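Local coordinates for malonyl CoA-acyl carrier protein transacylase (Clostridium perfringens, PDB 3PTW) that probably transfers malonyl groups from coenzyme A to acyl carrier protein, the step that supplies extender units for fatty acid synthesis, at residues Ala97-Ala103 against Asn220-Val226; Ile67-Met71 against Phe106-Val110. All coordinates share one frame; numbering follows the deposited sequence.

Contact 1: Ala97-Ala103 against Asn220-Val226; sequences ALIHSGA and NKLNGIV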
# COMPACT_ATOMS: atom_id res chain seq x y z
N ALA A 97 8.25 -0.74 -1.69
CA ALA A 97 9.29 -0.12 -0.87
C ALA A 97 10.44 -1.11 -0.63
O ALA A 97 11.61 -0.76 -0.82
CB ALA A 97 8.71 0.41 0.43
N LEU A 98 10.12 -2.36 -0.28
CA LEU A 98 11.16 -3.36 -0.02
C LEU A 98 11.98 -3.73 -1.26
O LEU A 98 13.17 -3.99 -1.13
CB LEU A 98 10.61 -4.63 0.63
CG LEU A 98 10.06 -4.52 2.05
CD1 LEU A 98 9.24 -5.77 2.41
CD2 LEU A 98 11.16 -4.28 3.06
N ILE A 99 11.34 -3.76 -2.43
CA ILE A 99 12.04 -3.91 -3.71
C ILE A 99 12.94 -2.71 -3.97
O ILE A 99 14.09 -2.87 -4.35
CB ILE A 99 11.06 -4.09 -4.92
CG1 ILE A 99 10.31 -5.43 -4.83
CG2 ILE A 99 11.81 -3.94 -6.27
CD1 ILE A 99 9.03 -5.52 -5.71
N HIS A 100 12.42 -1.51 -3.75
CA HIS A 100 13.21 -0.28 -3.94
C HIS A 100 14.46 -0.36 -3.06
O HIS A 100 15.55 0.00 -3.50
CB HIS A 100 12.33 0.95 -3.66
CG HIS A 100 13.08 2.23 -3.47
ND1 HIS A 100 13.99 2.71 -4.39
CD2 HIS A 100 13.03 3.15 -2.48
CE1 HIS A 100 14.49 3.86 -3.95
NE2 HIS A 100 13.91 4.16 -2.80
N SER A 101 14.30 -0.90 -1.84
CA SER A 101 15.41 -1.05 -0.91
C SER A 101 16.42 -2.13 -1.31
O SER A 101 17.48 -2.20 -0.73
CB SER A 101 14.90 -1.36 0.51
OG SER A 101 14.70 -2.75 0.71
N GLY A 102 16.07 -2.99 -2.26
CA GLY A 102 16.96 -4.10 -2.62
C GLY A 102 16.80 -5.34 -1.75
O GLY A 102 17.49 -6.34 -1.96
N ALA A 103 15.88 -5.30 -0.77
CA ALA A 103 15.67 -6.45 0.12
C ALA A 103 15.04 -7.62 -0.64
O ALA A 103 15.28 -8.79 -0.33
CB ALA A 103 14.80 -6.05 1.28
N ASN A 220 17.27 -10.08 0.98
CA ASN A 220 18.52 -9.39 1.23
C ASN A 220 18.39 -8.30 2.29
O ASN A 220 17.28 -7.93 2.70
CB ASN A 220 19.04 -8.76 -0.06
CG ASN A 220 19.14 -9.75 -1.19
OD1 ASN A 220 19.97 -10.66 -1.16
ND2 ASN A 220 18.30 -9.57 -2.22
N LYS A 221 19.54 -7.79 2.72
CA LYS A 221 19.63 -6.61 3.57
C LYS A 221 18.94 -5.41 2.88
O LYS A 221 19.01 -5.25 1.66
CB LYS A 221 21.11 -6.33 3.86
CG LYS A 221 21.43 -5.00 4.50
CD LYS A 221 22.91 -4.65 4.29
CE LYS A 221 23.24 -3.29 4.88
NZ LYS A 221 22.64 -2.17 4.11
N LEU A 222 18.26 -4.58 3.67
CA LEU A 222 17.63 -3.36 3.16
C LEU A 222 18.65 -2.26 2.96
O LEU A 222 19.54 -2.07 3.79
CB LEU A 222 16.56 -2.80 4.10
CG LEU A 222 15.60 -3.63 4.97
CD1 LEU A 222 14.24 -2.96 4.95
CD2 LEU A 222 15.50 -5.07 4.53
N ASN A 223 18.52 -1.56 1.85
CA ASN A 223 19.14 -0.25 1.70
C ASN A 223 18.15 0.80 2.13
O ASN A 223 16.96 0.69 1.85
CB ASN A 223 19.51 -0.00 0.26
CG ASN A 223 20.82 -0.58 -0.09
OD1 ASN A 223 21.87 0.05 0.11
ND2 ASN A 223 20.80 -1.79 -0.63
N GLY A 224 18.64 1.84 2.79
CA GLY A 224 17.79 2.91 3.27
C GLY A 224 16.75 2.46 4.28
O GLY A 224 16.91 1.45 4.97
N ILE A 225 15.68 3.24 4.37
CA ILE A 225 14.71 3.08 5.44
C ILE A 225 13.37 2.75 4.82
O ILE A 225 12.91 3.44 3.91
CB ILE A 225 14.60 4.35 6.31
CG1 ILE A 225 15.90 4.57 7.09
CG2 ILE A 225 13.41 4.26 7.28
CD1 ILE A 225 16.03 5.97 7.70
N VAL A 226 12.77 1.66 5.29
CA VAL A 226 11.43 1.28 4.87
C VAL A 226 10.60 1.23 6.14
O VAL A 226 11.06 0.66 7.15
CB VAL A 226 11.42 -0.09 4.16
CG1 VAL A 226 9.99 -0.52 3.84
CG2 VAL A 226 12.25 -0.03 2.90
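Ser101 meets Asn223 where helix 93-100 runs out, and Ser101 O accepts two bonds from it: Asn223 N at 2.9 Å, with the N-H reasonably straight at 156°, and Asn223 ND2 in a weak second bond. Further along, Asn220 N donates to Ala103 O at 2.7 Å, nearly straight, while the Asn220 amide turns its ND2 weakly to Gly102 O. Gly102 has positive phi and closes the helix as a Schellman motif, with Gly102 N bonded to Ile99 O and Ala103 N weakly to Leu98 O. Ser101 OG sits between its own backbone N and carbonyl carbon (chi1 86°) and bends back to Leu98 O at 2.7 Å; its CB is left against Val226 CG2. Beside these bonds, Leu98 CD2 bridges Leu222 CD1 at 3.8 Å and Val226 CG1, which also rests on Ala97 CB. Val226 CG1 stands anti to the backbone N (chi1 175°), and CG2 takes the Ser101 side. Leu222 presses its other branch, CD2, tightly on Ala103 CB at 3.5 Å. Tyr235 touches Leu98, Leu222 and Val226. The loop before strand 225-228 thus bonds to the carbonyls of Ser101, Gly102 and Ala103, beside an aliphatic layer.

Contact 2: Ile67-Met71 against Phe106-Val110; sequences ITTNM and FEDGV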
# COMPACT_ATOMS: atom_id res chain seq x y z
N ILE A 67 2.16 -3.56 -8.49
CA ILE A 67 3.58 -3.69 -8.19
C ILE A 67 4.45 -3.40 -9.42
O ILE A 67 5.47 -2.71 -9.31
CB ILE A 67 3.90 -5.08 -7.58
CG1 ILE A 67 3.31 -5.20 -6.17
CG2 ILE A 67 5.41 -5.35 -7.59
CD1 ILE A 67 3.79 -4.14 -5.17
N THR A 68 4.02 -3.92 -10.57
CA THR A 68 4.69 -3.69 -11.86
C THR A 68 4.61 -2.23 -12.27
O THR A 68 5.59 -1.66 -12.74
CB THR A 68 4.04 -4.54 -13.01
OG1 THR A 68 4.07 -5.94 -12.67
CG2 THR A 68 4.78 -4.33 -14.33
N THR A 69 3.42 -1.66 -12.13
CA THR A 69 3.17 -0.27 -12.47
C THR A 69 4.02 0.68 -11.61
O THR A 69 4.70 1.57 -12.14
CB THR A 69 1.66 0.02 -12.39
OG1 THR A 69 1.01 -0.66 -13.49
CG2 THR A 69 1.35 1.52 -12.46
N ASN A 70 4.01 0.45 -10.29
CA ASN A 70 4.86 1.17 -9.34
C ASN A 70 6.36 1.13 -9.71
O ASN A 70 7.06 2.14 -9.62
CB ASN A 70 4.65 0.65 -7.90
CG ASN A 70 3.27 0.99 -7.33
OD1 ASN A 70 2.45 1.62 -7.99
ND2 ASN A 70 3.00 0.56 -6.09
N MET A 71 6.82 -0.03 -10.16
CA MET A 71 8.23 -0.22 -10.51
C MET A 71 8.59 0.49 -11.82
O MET A 71 9.62 1.17 -11.90
CB MET A 71 8.54 -1.72 -10.59
CG MET A 71 10.01 -2.09 -10.74
SD MET A 71 11.10 -1.56 -9.38
CE MET A 71 12.61 -2.38 -9.88
N PHE A 106 12.78 -7.61 -7.85
CA PHE A 106 11.54 -7.32 -8.58
C PHE A 106 10.77 -8.57 -9.05
O PHE A 106 9.59 -8.73 -8.72
CB PHE A 106 11.78 -6.34 -9.74
CG PHE A 106 10.57 -6.16 -10.63
CD1 PHE A 106 9.42 -5.53 -10.14
CD2 PHE A 106 10.56 -6.65 -11.94
CE1 PHE A 106 8.30 -5.38 -10.95
CE2 PHE A 106 9.45 -6.50 -12.75
CZ PHE A 106 8.31 -5.86 -12.25
N GLU A 107 11.42 -9.45 -9.82
CA GLU A 107 10.80 -10.69 -10.29
C GLU A 107 10.19 -11.53 -9.15
O GLU A 107 9.09 -12.06 -9.29
CB GLU A 107 11.78 -11.55 -11.10
CG GLU A 107 12.06 -11.04 -12.51
CD GLU A 107 13.22 -10.05 -12.58
OE1 GLU A 107 13.90 -10.01 -13.62
OE2 GLU A 107 13.45 -9.30 -11.59
N ASP A 108 10.90 -11.63 -8.03
CA ASP A 108 10.40 -12.32 -6.86
C ASP A 108 9.26 -11.53 -6.23
O ASP A 108 8.27 -12.11 -5.76
CB ASP A 108 11.52 -12.55 -5.84
CG ASP A 108 12.62 -13.45 -6.38
OD1 ASP A 108 12.38 -14.17 -7.37
OD2 ASP A 108 13.72 -13.43 -5.81
N GLY A 109 9.39 -10.21 -6.25
CA GLY A 109 8.33 -9.32 -5.79
C GLY A 109 7.03 -9.60 -6.50
O GLY A 109 6.03 -9.93 -5.86
N VAL A 110 7.03 -9.50 -7.83
CA VAL A 110 5.77 -9.68 -8.56
C VAL A 110 5.16 -11.05 -8.37
O VAL A 110 3.97 -11.14 -8.09
CB VAL A 110 5.84 -9.29 -10.06
CG1 VAL A 110 5.71 -7.80 -10.20
CG2 VAL A 110 7.09 -9.83 -10.74
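Met71 lies against the Phe106 ring, its CG 3.5 Å from Phe106 CD1 and its CB close to CE1. The methionine chain leaves with CG anti to the backbone N, then bends at chi2, which takes the sulfur away from the ring centre toward the Phe106 CB side. SD ends 5.2 Å from the Phe106 centroid and 42° off the ring normal, an oblique Met-aromatic contact, and the terminal CE comes to rest 4.0 Å from Phe106 CB. Phe106 itself has CG anti to its backbone N (chi1 172°), a torsion that sends the ring across to helix 59-79, where Thr68 CA and Ile67 O approach its edge near the ring plane.

One turn on, Val110 CG1 fits between two partners, Ile67 CG2 at 3.6 Å and Thr68 OG1 at 3.5 Å. The hydroxyl spends its polarity elsewhere, on Pro64 O and Ser36 OG, and offers Val110 only van der Waals contact.

The two segments belong to helices 59-79 and 106-122 of the acyl transferase domain. The axes of segments 67-71 and 106-110 run roughly antiparallel (149°), 10.6 Å apart at closest approach, so the aromatic ring and the aliphatic branches span the gap. Gly109 faces it without a side chain. Ile99 of helix 93-100 packs on both Ile67 and Met71, and Val32 of helix 27-40 touches Met71 and Phe106.

The Ile67-Val110 end is buried and drawn close, its CA atoms 6.4 Å apart; at the Met71-Phe106 end the CA separation widens to 8.1 Å, and Met71 is partly exposed. Beyond Phe106 the helix turns to polar, partly exposed residues: Glu107 leaves the interface to form a salt bridge with Arg35, and Asp108 has a long, weak ion pair with Lys111.

In the fold
From the N terminus, the chain first passes Ile67-Met71 on helix 59-79, then strand 86-89 and helix 93-100, which carries Ala97-Ala103. Helix 106-122 follows at once, and its start returns to Ile67-Met71, closing contact 2 over a loop of 34 residues. Contact 1 closes much later, after the four-stranded antiparallel sheet and helix 204-214, when Asn220-Val226 comes back to the end of helix 93-100. The two loops therefore cross rather than nest. Ile99 joins them physically, its CD1 3.9 Å from Gly109 CA and its CG2 4.0 Å from Met71 SD. Together they tie strand 225-228 of the mixed sheet, through helix 93-100, to helices 59-79 and 106-122.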